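Local structure of transcription regulator AmtR (Mycobacterium smegmatis, 5E57) at residues 18-21 with 22-26; 90-93 with 94-98; 112-115 with 116-119; 152-155 with 156-159; 196-199 with 200-204. The protein probably binds DNA as a TetR-family transcription regulator of nitrogen metabolism, pairing a helix-turn-helix DNA-binding motif with a ligand-binding domain. All coordinates share one frame; numbering follows the deposited sequence.

Contact 1 (18-21 with 22-26)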
loop_
_atom_site.group_PDB
_atom_site.type_symbol
_atom_site.label_atom_id
_atom_site.label_comp_id
_atom_site.label_asym_id
_atom_site.label_seq_id
_atom_site.Cartn_x
_atom_site.Cartn_y
_atom_site.Cartn_z
ATOM N N ALA A 18 17.049 -10.587 -3.094
ATOM C CA ALA A 18 15.665 -10.007 -3.285
ATOM C C ALA A 18 14.649 -11.133 -3.112
ATOM O O ALA A 18 13.586 -10.990 -2.547
ATOM C CB ALA A 18 15.533 -9.348 -4.658
ATOM N N GLU A 19 15.011 -12.294 -3.590
ATOM C CA GLU A 19 14.127 -13.433 -3.442
ATOM C C GLU A 19 13.890 -13.792 -1.961
ATOM O O GLU A 19 12.751 -13.960 -1.521
ATOM C CB GLU A 19 14.670 -14.644 -4.199
ATOM C CG GLU A 19 13.855 -15.894 -3.868
ATOM C CD GLU A 19 14.105 -17.056 -4.822
ATOM O OE1 GLU A 19 15.000 -16.970 -5.657
ATOM O OE2 GLU A 19 13.400 -18.066 -4.686
ATOM N N LEU A 20 14.972 -13.961 -1.216
ATOM C CA LEU A 20 14.896 -14.435 0.140
ATOM C C LEU A 20 14.310 -13.358 0.982
ATOM O O LEU A 20 13.521 -13.644 1.898
ATOM C CB LEU A 20 16.283 -14.833 0.653
ATOM C CG LEU A 20 16.904 -16.000 -0.103
ATOM C CD1 LEU A 20 18.399 -15.946 -0.051
ATOM C CD2 LEU A 20 16.361 -17.328 0.434
ATOM N N PHE A 21 14.669 -12.102 0.722
ATOM C CA PHE A 21 14.106 -11.076 1.602
ATOM C C PHE A 21 12.620 -10.962 1.395
ATOM O O PHE A 21 11.880 -10.697 2.352
ATOM C CB PHE A 21 14.698 -9.692 1.374
ATOM C CG PHE A 21 16.197 -9.580 1.679
ATOM C CD1 PHE A 21 16.821 -10.468 2.465
ATOM C CD2 PHE A 21 16.910 -8.502 1.218
ATOM C CE1 PHE A 21 18.176 -10.358 2.752
ATOM C CE2 PHE A 21 18.268 -8.376 1.476
ATOM C CZ PHE A 21 18.909 -9.317 2.251
ATOM N N THR A 22 12.152 -11.096 0.146
ATOM C CA THR A 22 10.715 -10.888 -0.099
ATOM C C THR A 22 9.886 -12.136 0.152
ATOM O O THR A 22 8.700 -12.035 0.372
ATOM C CB THR A 22 10.431 -10.461 -1.518
ATOM O OG1 THR A 22 11.102 -11.362 -2.406
ATOM C CG2 THR A 22 10.938 -9.043 -1.726
ATOM N N THR A 23 10.492 -13.305 0.105
ATOM C CA THR A 23 9.703 -14.514 0.295
ATOM C C THR A 23 10.013 -15.247 1.579
ATOM O O THR A 23 9.190 -16.050 2.011
ATOM C CB THR A 23 9.826 -15.491 -0.925
ATOM O OG1 THR A 23 11.162 -15.942 -1.062
ATOM C CG2 THR A 23 9.424 -14.808 -2.194
ATOM N N HIS A 24 11.172 -15.008 2.191
ATOM C CA HIS A 24 11.457 -15.583 3.517
ATOM C C HIS A 24 11.536 -14.503 4.628
ATOM O O HIS A 24 11.013 -14.685 5.697
ATOM C CB HIS A 24 12.721 -16.470 3.438
ATOM C CG HIS A 24 12.525 -17.709 2.590
ATOM N ND1 HIS A 24 12.392 -17.672 1.210
ATOM C CD2 HIS A 24 12.389 -19.019 2.936
ATOM C CE1 HIS A 24 12.173 -18.894 0.747
ATOM N NE2 HIS A 24 12.175 -19.728 1.771
ATOM N N GLY A 25 12.197 -13.378 4.397
ATOM C CA GLY A 25 12.190 -12.338 5.392
ATOM C C GLY A 25 13.549 -11.677 5.386
ATOM O O GLY A 25 14.521 -12.266 4.930
ATOM N N TYR A 26 13.653 -10.486 5.924
ATOM C CA TYR A 26 14.970 -9.829 5.964
ATOM C C TYR A 26 15.815 -10.280 7.148
ATOM O O TYR A 26 16.876 -10.842 6.948
ATOM C CB TYR A 26 14.799 -8.296 5.988
ATOM C CG TYR A 26 16.118 -7.617 5.970
ATOM C CD1 TYR A 26 16.905 -7.692 4.867
ATOM C CD2 TYR A 26 16.585 -6.886 7.084
ATOM C CE1 TYR A 26 18.142 -7.034 4.817
ATOM C CE2 TYR A 26 17.808 -6.240 7.041
ATOM C CZ TYR A 26 18.599 -6.336 5.918
ATOM O OH TYR A 26 19.849 -5.756 5.867
#
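Helix 9-23 ends as L20 O accepts two N-H groups, H24 N at 2.7 Å and G25 N at 2.8 Å, and G25 then leaves the helix with positive phi. Both threonines turn their hydroxyls back onto the helix. T22 OG1 gives a bond to A18 O at 2.5 Å, an oxygen that T22 N also reaches. T23 OG1 does the same to E19 O at 2.6 Å. It comes from the opposite face of that carbonyl to T23 N. H24 ND1 in turn donates to T23 OG1 at 3.1 Å, with the hydroxyl oxygen tilted from the imidazole plane.

Beyond the turn, Y26 folds back beside F21. Its edge meets the F21 face in a T-shaped pair, with ring planes at 76°. Y26 CD1 stands 3.4 Å above the plane of the F21 ring, over its centre. Y26 CG is anti to the backbone N (chi1 -178°), which carries the ring back to F21. D53 holds Y26 OH, and K52 makes a cation-pi contact with the ring. F21 also packs on I34 of helix 31-38, within the predicted helix-turn-helix. The arrangement belongs to the hydrophobic core of the small helical DNA-binding domain of TetR regulators.

Contact 2 (90-93 with 94-98)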
loop_
_atom_site.group_PDB
_atom_site.type_symbol
_atom_site.label_atom_id
_atom_site.label_comp_id
_atom_site.label_asym_id
_atom_site.label_seq_id
_atom_site.Cartn_x
_atom_site.Cartn_y
_atom_site.Cartn_z
ATOM N N ILE A 90 2.858 6.298 -14.869
ATOM C CA ILE A 90 2.995 5.102 -15.711
ATOM C C ILE A 90 4.387 4.543 -15.535
ATOM O O ILE A 90 4.555 3.377 -15.281
ATOM C CB ILE A 90 2.752 5.396 -17.173
ATOM C CG1 ILE A 90 1.327 5.891 -17.359
ATOM C CG2 ILE A 90 3.075 4.187 -18.069
ATOM C CD1 ILE A 90 0.213 5.075 -16.761
ATOM N N TYR A 91 5.391 5.399 -15.588
ATOM C CA TYR A 91 6.746 4.946 -15.557
ATOM C C TYR A 91 7.019 4.278 -14.286
ATOM O O TYR A 91 7.646 3.201 -14.243
ATOM C CB TYR A 91 7.712 6.131 -15.738
ATOM C CG TYR A 91 9.171 5.757 -15.693
ATOM C CD1 TYR A 91 9.825 5.267 -16.843
ATOM C CD2 TYR A 91 9.905 5.867 -14.533
ATOM C CE1 TYR A 91 11.168 4.924 -16.823
ATOM C CE2 TYR A 91 11.291 5.578 -14.514
ATOM C CZ TYR A 91 11.928 5.099 -15.661
ATOM O OH TYR A 91 13.277 4.774 -15.694
ATOM N N ASP A 92 6.585 4.899 -13.215
ATOM C CA ASP A 92 6.954 4.369 -11.885
ATOM C C ASP A 92 6.161 3.081 -11.603
ATOM O O ASP A 92 6.733 2.062 -11.182
ATOM C CB ASP A 92 6.648 5.444 -10.827
ATOM C CG ASP A 92 7.362 5.224 -9.516
ATOM O OD1 ASP A 92 8.075 4.198 -9.352
ATOM O OD2 ASP A 92 7.130 6.103 -8.628
ATOM N N ALA A 93 4.833 3.122 -11.781
ATOM C CA ALA A 93 4.011 1.920 -11.543
ATOM C C ALA A 93 4.540 0.762 -12.422
ATOM O O ALA A 93 4.659 -0.424 -11.947
ATOM C CB ALA A 93 2.576 2.239 -11.855
ATOM N N SER A 94 4.859 1.061 -13.673
ATOM C CA SER A 94 5.486 0.011 -14.514
ATOM C C SER A 94 6.739 -0.592 -13.931
ATOM O O SER A 94 6.903 -1.852 -13.890
ATOM C CB SER A 94 5.803 0.520 -15.884
ATOM O OG SER A 94 4.648 1.102 -16.481
ATOM N N GLN A 95 7.666 0.254 -13.473
ATOM C CA GLN A 95 8.904 -0.291 -12.866
ATOM C C GLN A 95 8.667 -1.159 -11.597
ATOM O O GLN A 95 9.317 -2.208 -11.410
ATOM C CB GLN A 95 9.860 0.848 -12.521
ATOM C CG GLN A 95 10.641 1.313 -13.752
ATOM C CD GLN A 95 12.047 1.801 -13.410
ATOM O OE1 GLN A 95 12.902 1.998 -14.296
ATOM N NE2 GLN A 95 12.291 2.007 -12.111
ATOM N N LEU A 96 7.749 -0.726 -10.740
ATOM C CA LEU A 96 7.349 -1.539 -9.585
ATOM C C LEU A 96 6.666 -2.835 -10.008
ATOM O O LEU A 96 6.763 -3.837 -9.301
ATOM C CB LEU A 96 6.439 -0.781 -8.630
ATOM C CG LEU A 96 7.023 0.449 -7.911
ATOM C CD1 LEU A 96 5.999 1.140 -7.028
ATOM C CD2 LEU A 96 8.243 0.084 -7.098
ATOM N N CYS A 97 5.961 -2.832 -11.133
ATOM C CA CYS A 97 5.366 -4.084 -11.640
ATOM C C CYS A 97 6.390 -4.952 -12.318
ATOM O O CYS A 97 6.169 -6.148 -12.434
ATOM C CB CYS A 97 4.252 -3.834 -12.645
ATOM S SG CYS A 97 2.830 -3.129 -11.863
ATOM N N ALA A 98 7.497 -4.388 -12.770
ATOM C CA ALA A 98 8.363 -5.171 -13.647
ATOM C C ALA A 98 9.371 -5.924 -12.849
ATOM O O ALA A 98 10.069 -6.759 -13.363
ATOM C CB ALA A 98 9.076 -4.296 -14.653
#
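I90 and S94 are joined twice, by a backbone and a side-chain hydrogen bond, in helix 82-98. The main-chain bonds are regular i to i+4 bonds. S94 N reaches I90 O at 2.8 Å, and Q95 N reaches Y91 O at 3.0 Å. L96 N reaches D92 O. C97 N closes the series on A93 O.

The serine adds a side-chain bond. S94 OG gives a hydrogen bond to I90 O at 2.6 Å. It arrives well above the carbonyl plane, on the face opposite to S94 N, so this oxygen is gripped by two donors. OG lies anti to the carbonyl carbon and beside the backbone N (chi1 -53°), which turns it back toward the preceding turn.

The remaining side-chain contacts are van der Waals touches. Y91 and Q95 run side by side and point the same way. Q95 CG lies over one face of the Y91 ring, and the ring and amide planes are 33° apart. The branch point L96 CG sits 4.2 Å from D92 OD1, and I90 CG2 is 3.8 Å from S94 OG.

The main polar partner of D92 is elsewhere: OD2 is hydrogen-bonded to Y131 OH. The D92 side chain also lies about 3 Å, nearest atoms, from a bound acetate, probably from the crystallisation liquor. L96 O receives R163 NH1. A buried acidic group on a central helix, with a small molecule bound beside it, may mark a pocket in the ligand-binding domain, as in other TetR-family regulators.

Contact 3 (112-115 with 116-119)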
loop_
_atom_site.group_PDB
_atom_site.type_symbol
_atom_site.label_atom_id
_atom_site.label_comp_id
_atom_site.label_asym_id
_atom_site.label_seq_id
_atom_site.Cartn_x
_atom_site.Cartn_y
_atom_site.Cartn_z
ATOM N N LEU A 112 13.991 -0.270 8.402
ATOM C CA LEU A 112 14.134 0.964 7.622
ATOM C C LEU A 112 13.989 2.235 8.427
ATOM O O LEU A 112 14.282 3.333 7.902
ATOM C CB LEU A 112 13.133 1.028 6.459
ATOM C CG LEU A 112 13.719 0.483 5.157
ATOM C CD1 LEU A 112 14.385 -0.870 5.310
ATOM C CD2 LEU A 112 12.596 0.409 4.153
ATOM N N ARG A 113 13.565 2.098 9.680
ATOM C CA ARG A 113 13.386 3.249 10.547
ATOM C C ARG A 113 14.709 3.694 11.233
ATOM O O ARG A 113 14.786 4.805 11.738
ATOM C CB ARG A 113 12.222 2.971 11.515
ATOM N N THR A 114 15.772 2.898 11.151
ATOM C CA THR A 114 17.072 3.251 11.743
ATOM C C THR A 114 17.892 4.289 10.975
ATOM O O THR A 114 17.789 4.420 9.736
ATOM C CB THR A 114 17.967 1.982 11.892
ATOM O OG1 THR A 114 18.415 1.521 10.611
ATOM C CG2 THR A 114 17.200 0.881 12.512
ATOM N N ASP A 115 18.775 4.985 11.697
ATOM C CA ASP A 115 19.716 5.907 11.061
ATOM C C ASP A 115 20.435 5.267 9.903
ATOM O O ASP A 115 20.780 5.942 8.929
ATOM C CB ASP A 115 20.750 6.431 12.065
ATOM C CG ASP A 115 20.112 7.303 13.173
ATOM O OD1 ASP A 115 18.929 7.679 13.058
ATOM O OD2 ASP A 115 20.810 7.621 14.163
ATOM N N ARG A 116 20.649 3.956 9.963
ATOM C CA ARG A 116 21.339 3.261 8.864
ATOM C C ARG A 116 20.665 3.527 7.533
ATOM O O ARG A 116 21.335 3.595 6.514
ATOM C CB ARG A 116 21.327 1.734 9.122
ATOM C CG ARG A 116 21.829 0.899 7.950
ATOM C CD ARG A 116 23.203 1.370 7.672
ATOM N NE ARG A 116 23.808 0.681 6.570
ATOM C CZ ARG A 116 23.522 0.903 5.306
ATOM N NH1 ARG A 116 22.539 1.743 4.962
ATOM N NH2 ARG A 116 24.180 0.245 4.384
ATOM N N PHE A 117 19.341 3.591 7.532
ATOM C CA PHE A 117 18.534 3.800 6.260
ATOM C C PHE A 117 17.863 5.159 6.099
ATOM O O PHE A 117 16.935 5.327 5.280
ATOM C CB PHE A 117 17.477 2.702 6.171
ATOM C CG PHE A 117 18.075 1.345 5.964
ATOM C CD1 PHE A 117 18.531 0.976 4.707
ATOM C CD2 PHE A 117 18.230 0.488 7.005
ATOM C CE1 PHE A 117 19.088 -0.270 4.507
ATOM C CE2 PHE A 117 18.799 -0.772 6.815
ATOM C CZ PHE A 117 19.230 -1.130 5.560
ATOM N N ALA A 118 18.377 6.155 6.813
ATOM C CA ALA A 118 17.929 7.557 6.630
ATOM C C ALA A 118 18.079 8.023 5.215
ATOM O O ALA A 118 17.221 8.737 4.676
ATOM C CB ALA A 118 18.677 8.501 7.545
ATOM N N PRO A 119 19.191 7.669 4.587
ATOM C CA PRO A 119 19.336 8.258 3.256
ATOM C C PRO A 119 18.263 7.741 2.267
ATOM O O PRO A 119 17.680 8.500 1.482
ATOM C CB PRO A 119 20.763 7.838 2.842
ATOM C CG PRO A 119 21.469 7.609 4.167
ATOM C CD PRO A 119 20.419 6.994 5.040
#
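L112 starts the contact by laying CD1 over one face of the F117 ring, with CD1 4.4 Å from F117 CG. Its carbonyl oxygen is hydrogen-bonded to R121 NE, further along helix 118-142.

T114 comes next and meets both R116 and F117. Its OG1 stands at the edge of the F117 ring, 3.8 Å from CD2. The same oxygen is 3.3 Å from R116 CB and is hydrogen-bonded to E111 O. The backbone oxygen of T114 accepts F117 N at 2.8 Å.

D115 contributes mainly its carbonyl. A118 N reaches D115 O at 3.2 Å. These two short-range bonds wind the chain into helix 118-142, with F117 at the N-cap position.

R116 completes the group from the second segment. Its CG lies 3.6 Å above the F117 ring plane, offset toward the rim, on the face opposite to L112 CD1. The chain bends at chi2 (58°), and its end leads away to a salt bridge between NH2 and D54; the ion pair with D57 is long and weak. F117 also packs on L56 of helix 52-61. The chemistry thus divides: an aromatic ring held between two aliphatic groups is buried, while the R116 charge pairs with D54 on helix 52-61. Together they fasten this helix start to the DNA-binding domain.

Contact 4 (152-155 with 156-159)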
loop_
_atom_site.group_PDB
_atom_site.type_symbol
_atom_site.label_atom_id
_atom_site.label_comp_id
_atom_site.label_asym_id
_atom_site.label_seq_id
_atom_site.Cartn_x
_atom_site.Cartn_y
_atom_site.Cartn_z
ATOM N N PRO A 152 -1.954 10.229 -5.552
ATOM C CA PRO A 152 -1.345 9.556 -6.720
ATOM C C PRO A 152 -0.123 8.753 -6.357
ATOM O O PRO A 152 0.096 7.626 -6.903
ATOM C CB PRO A 152 -0.940 10.718 -7.620
ATOM C CG PRO A 152 -1.987 11.709 -7.356
ATOM C CD PRO A 152 -2.177 11.652 -5.848
ATOM N N PHE A 153 0.637 9.270 -5.386
ATOM C CA PHE A 153 1.781 8.479 -4.842
ATOM C C PHE A 153 1.292 7.188 -4.233
ATOM O O PHE A 153 1.855 6.129 -4.489
ATOM C CB PHE A 153 2.566 9.301 -3.835
ATOM C CG PHE A 153 3.679 8.573 -3.154
ATOM C CD1 PHE A 153 4.819 8.265 -3.806
ATOM C CD2 PHE A 153 3.619 8.322 -1.768
ATOM C CE1 PHE A 153 5.883 7.645 -3.135
ATOM C CE2 PHE A 153 4.656 7.705 -1.111
ATOM C CZ PHE A 153 5.792 7.364 -1.794
ATOM N N ARG A 154 0.287 7.269 -3.432
ATOM C CA ARG A 154 -0.229 6.074 -2.756
ATOM C C ARG A 154 -0.795 5.054 -3.757
ATOM O O ARG A 154 -0.568 3.867 -3.588
ATOM C CB ARG A 154 -1.272 6.460 -1.752
ATOM C CG ARG A 154 -0.799 7.407 -0.667
ATOM C CD ARG A 154 0.305 6.783 0.147
ATOM N NE ARG A 154 0.966 7.734 1.030
ATOM C CZ ARG A 154 2.114 7.503 1.674
ATOM N NH1 ARG A 154 2.764 6.381 1.539
ATOM N NH2 ARG A 154 2.649 8.436 2.428
ATOM N N LEU A 155 -1.457 5.517 -4.811
ATOM C CA LEU A 155 -1.946 4.647 -5.901
ATOM C C LEU A 155 -0.847 3.951 -6.625
ATOM O O LEU A 155 -0.922 2.742 -6.887
ATOM C CB LEU A 155 -2.827 5.396 -6.905
ATOM C CG LEU A 155 -4.201 5.655 -6.334
ATOM C CD1 LEU A 155 -4.896 6.791 -7.051
ATOM C CD2 LEU A 155 -5.018 4.387 -6.422
ATOM N N VAL A 156 0.267 4.637 -6.830
ATOM C CA VAL A 156 1.411 3.970 -7.472
ATOM C C VAL A 156 2.018 2.890 -6.621
ATOM O O VAL A 156 2.332 1.748 -7.124
ATOM C CB VAL A 156 2.517 4.991 -7.822
ATOM C CG1 VAL A 156 3.816 4.327 -8.198
ATOM C CG2 VAL A 156 2.031 5.950 -8.880
ATOM N N GLU A 157 2.182 3.200 -5.334
ATOM C CA GLU A 157 2.724 2.237 -4.387
ATOM C C GLU A 157 1.757 1.077 -4.140
ATOM O O GLU A 157 2.185 -0.010 -3.761
ATOM C CB GLU A 157 3.186 2.938 -3.054
ATOM C CG GLU A 157 4.475 3.775 -3.333
ATOM C CD GLU A 157 5.388 3.927 -2.143
ATOM O OE1 GLU A 157 4.869 3.795 -1.017
ATOM O OE2 GLU A 157 6.618 4.234 -2.340
ATOM N N SER A 158 0.477 1.270 -4.426
ATOM C CA SER A 158 -0.463 0.163 -4.266
ATOM C C SER A 158 -0.155 -1.013 -5.156
ATOM O O SER A 158 -0.584 -2.153 -4.898
ATOM C CB SER A 158 -1.909 0.605 -4.428
ATOM O OG SER A 158 -2.279 0.645 -5.760
ATOM N N VAL A 159 0.631 -0.826 -6.183
ATOM C CA VAL A 159 0.945 -2.012 -7.049
ATOM C C VAL A 159 1.723 -3.107 -6.268
ATOM O O VAL A 159 1.658 -4.304 -6.605
ATOM C CB VAL A 159 1.583 -1.624 -8.407
ATOM C CG1 VAL A 159 0.821 -0.498 -9.065
ATOM C CG2 VAL A 159 3.050 -1.249 -8.277
HETATM O O HOH W 1 2.362 4.334 -0.340
#
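F153 and E157 form a buried contact one turn apart on helix 151-165, where the helix meets the second subunit. E157 CG lies over one face of the F153 ring, offset toward its rim. The carboxylate lies on the same side of the ring, near its CZ rim, with E157 OE2 3.3 Å from F153 CZ and the two planes 37° apart. E157 CG, anti to its carbonyl carbon (chi1 -71°), and an extended chain beyond carry the carboxylate along the ring.

R154 sits alongside. F153 CE2 lies 3.5 Å above the guanidinium plane. R154 NH1 and E157 OE1 are too far apart for a salt bridge, and a water joins them. It accepts from R154 NH1 at 2.8 Å, at the guanidinium edge, and donates to E157 OE1 at 2.7 Å. The firmer charge partners are outside: R124 for E157 OE2, D150 for R154 NE and D165 of the second subunit for R154 NH2. R124 probably favours the ionised form of E157.

S158 OG gives a bond to L155 O at 2.7 Å. S158 N is shared, weakly, between R154 O and L155 O.

V156 packs against helix 82-98, and F153 against helix 118-142. P152 and S158 face helix 173-183. L155 meets its own counterpart, L155 of the second subunit. The helix is thus wedged between its neighbours and the dimer partner.

Contact 5 (196-199 with 200-204)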
loop_
_atom_site.group_PDB
_atom_site.type_symbol
_atom_site.label_atom_id
_atom_site.label_comp_id
_atom_site.label_asym_id
_atom_site.label_seq_id
_atom_site.Cartn_x
_atom_site.Cartn_y
_atom_site.Cartn_z
ATOM N N ALA A 196 -2.117 8.552 -24.787
ATOM C CA ALA A 196 -1.291 8.473 -25.989
ATOM C C ALA A 196 -0.069 9.388 -25.823
ATOM O O ALA A 196 1.013 9.068 -26.275
ATOM C CB ALA A 196 -2.105 8.886 -27.224
ATOM N N ALA A 197 -0.279 10.556 -25.217
ATOM C CA ALA A 197 0.859 11.506 -24.951
ATOM C C ALA A 197 1.930 10.813 -24.088
ATOM O O ALA A 197 3.138 10.837 -24.362
ATOM C CB ALA A 197 0.347 12.757 -24.246
ATOM N N THR A 198 1.476 10.151 -23.028
ATOM C CA THR A 198 2.415 9.467 -22.128
ATOM C C THR A 198 3.113 8.298 -22.892
ATOM O O THR A 198 4.334 8.092 -22.810
ATOM C CB THR A 198 1.650 8.994 -20.900
ATOM O OG1 THR A 198 1.239 10.114 -20.110
ATOM C CG2 THR A 198 2.501 8.076 -20.101
ATOM N N ALA A 199 2.351 7.529 -23.660
ATOM C CA ALA A 199 2.958 6.433 -24.500
ATOM C C ALA A 199 4.111 6.982 -25.289
ATOM O O ALA A 199 5.223 6.499 -25.272
ATOM C CB ALA A 199 1.919 5.916 -25.439
ATOM N N SER A 200 3.822 8.093 -25.925
ATOM C CA SER A 200 4.817 8.832 -26.678
ATOM C C SER A 200 6.061 9.279 -25.868
ATOM O O SER A 200 7.222 8.957 -26.207
ATOM C CB SER A 200 4.107 10.043 -27.256
ATOM O OG SER A 200 4.992 10.769 -28.065
ATOM N N ARG A 201 5.810 9.994 -24.764
ATOM C CA ARG A 201 6.900 10.483 -23.897
ATOM C C ARG A 201 7.797 9.350 -23.402
ATOM O O ARG A 201 9.009 9.495 -23.260
ATOM C CB ARG A 201 6.293 11.203 -22.661
ATOM C CG ARG A 201 5.647 12.524 -22.991
ATOM C CD ARG A 201 5.850 13.532 -21.879
ATOM N NE ARG A 201 7.294 13.710 -21.601
ATOM C CZ ARG A 201 7.767 14.657 -20.798
ATOM N NH1 ARG A 201 6.934 15.514 -20.224
ATOM N NH2 ARG A 201 9.071 14.711 -20.550
ATOM N N LEU A 202 7.165 8.219 -23.099
ATOM C CA LEU A 202 7.868 7.097 -22.498
ATOM C C LEU A 202 8.448 6.104 -23.533
ATOM O O LEU A 202 9.276 5.280 -23.201
ATOM C CB LEU A 202 6.939 6.391 -21.487
ATOM C CG LEU A 202 6.532 7.241 -20.271
ATOM C CD1 LEU A 202 5.788 6.393 -19.273
ATOM C CD2 LEU A 202 7.800 7.839 -19.630
ATOM N N GLY A 203 8.074 6.220 -24.786
ATOM C CA GLY A 203 8.577 5.258 -25.796
ATOM C C GLY A 203 7.938 3.886 -25.660
ATOM O O GLY A 203 8.607 2.898 -25.776
ATOM N N VAL A 204 6.638 3.833 -25.432
ATOM C CA VAL A 204 5.952 2.559 -25.247
ATOM C C VAL A 204 4.564 2.579 -25.918
ATOM O O VAL A 204 4.083 3.643 -26.338
ATOM C CB VAL A 204 5.773 2.231 -23.720
ATOM C CG1 VAL A 204 7.090 2.219 -22.991
ATOM C CG2 VAL A 204 4.824 3.219 -23.053
#
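T198 and L202 lie side by side and point the same way, with T198 CG2 3.8 Å from L202 CD1. Those methyls are the main side-chain touch between the segments. T198 CG2 lies anti to the backbone N, which sets it toward the following turn. R201 CG passes 3.3 Å from A197 O before its chain bends away at chi2 and chi3. V204 CG2 comes within 4.0 Å of A199 CA, at the end of the helix.

Backbone bonds hold these groups in place. S200 N, R201 N and L202 N each reach the oxygen four residues back, on A196, A197 and T198. The R201 N to A197 O bond measures 2.8 Å. Helix 191-202 stops at G203, which has positive phi. V204 N bonds A199 O at 3.0 Å, and G203 N bonds S200 O at 3.2 Å. This is a Schellman motif, with the final turn closed by residues just past the helix.

Further out, polar ends find partners elsewhere. T198 OG1 is hydrogen-bonded to H86 ND1 and weakly to L194 O. The guanidinium of R201 makes a salt bridge with E77 through NH1. T198 and L202 rest on helix 82-98, where T198 meets A87 and both meet I90. L202 also touches Y91. A196 packs on H214 and H215 of helix 210-216. The helix end is therefore seated on helix 82-98, with its turn running out to the surface.

From the N terminus the five contacts run in series; none nests in or crosses another. Contact 1 ends helix 9-23 in the DNA-binding domain. Contact 2 lies in helix 82-98, near the centre of the chain. Contact 3 turns a loop into the start of helix 118-142 and comes within about 5 Å, nearest atoms, of contact 1. Contact 4 lies in helix 151-165, and contact 5 closes helix 191-202. Contact 2 packs on contacts 4 and 5: L96 packs on V159 of contact 4, and I90 packs on T198 and L202 of contact 5. Contacts 1 and 4 both reach the second subunit. Contact 5 lies across the chain centre from contacts 1 and 3.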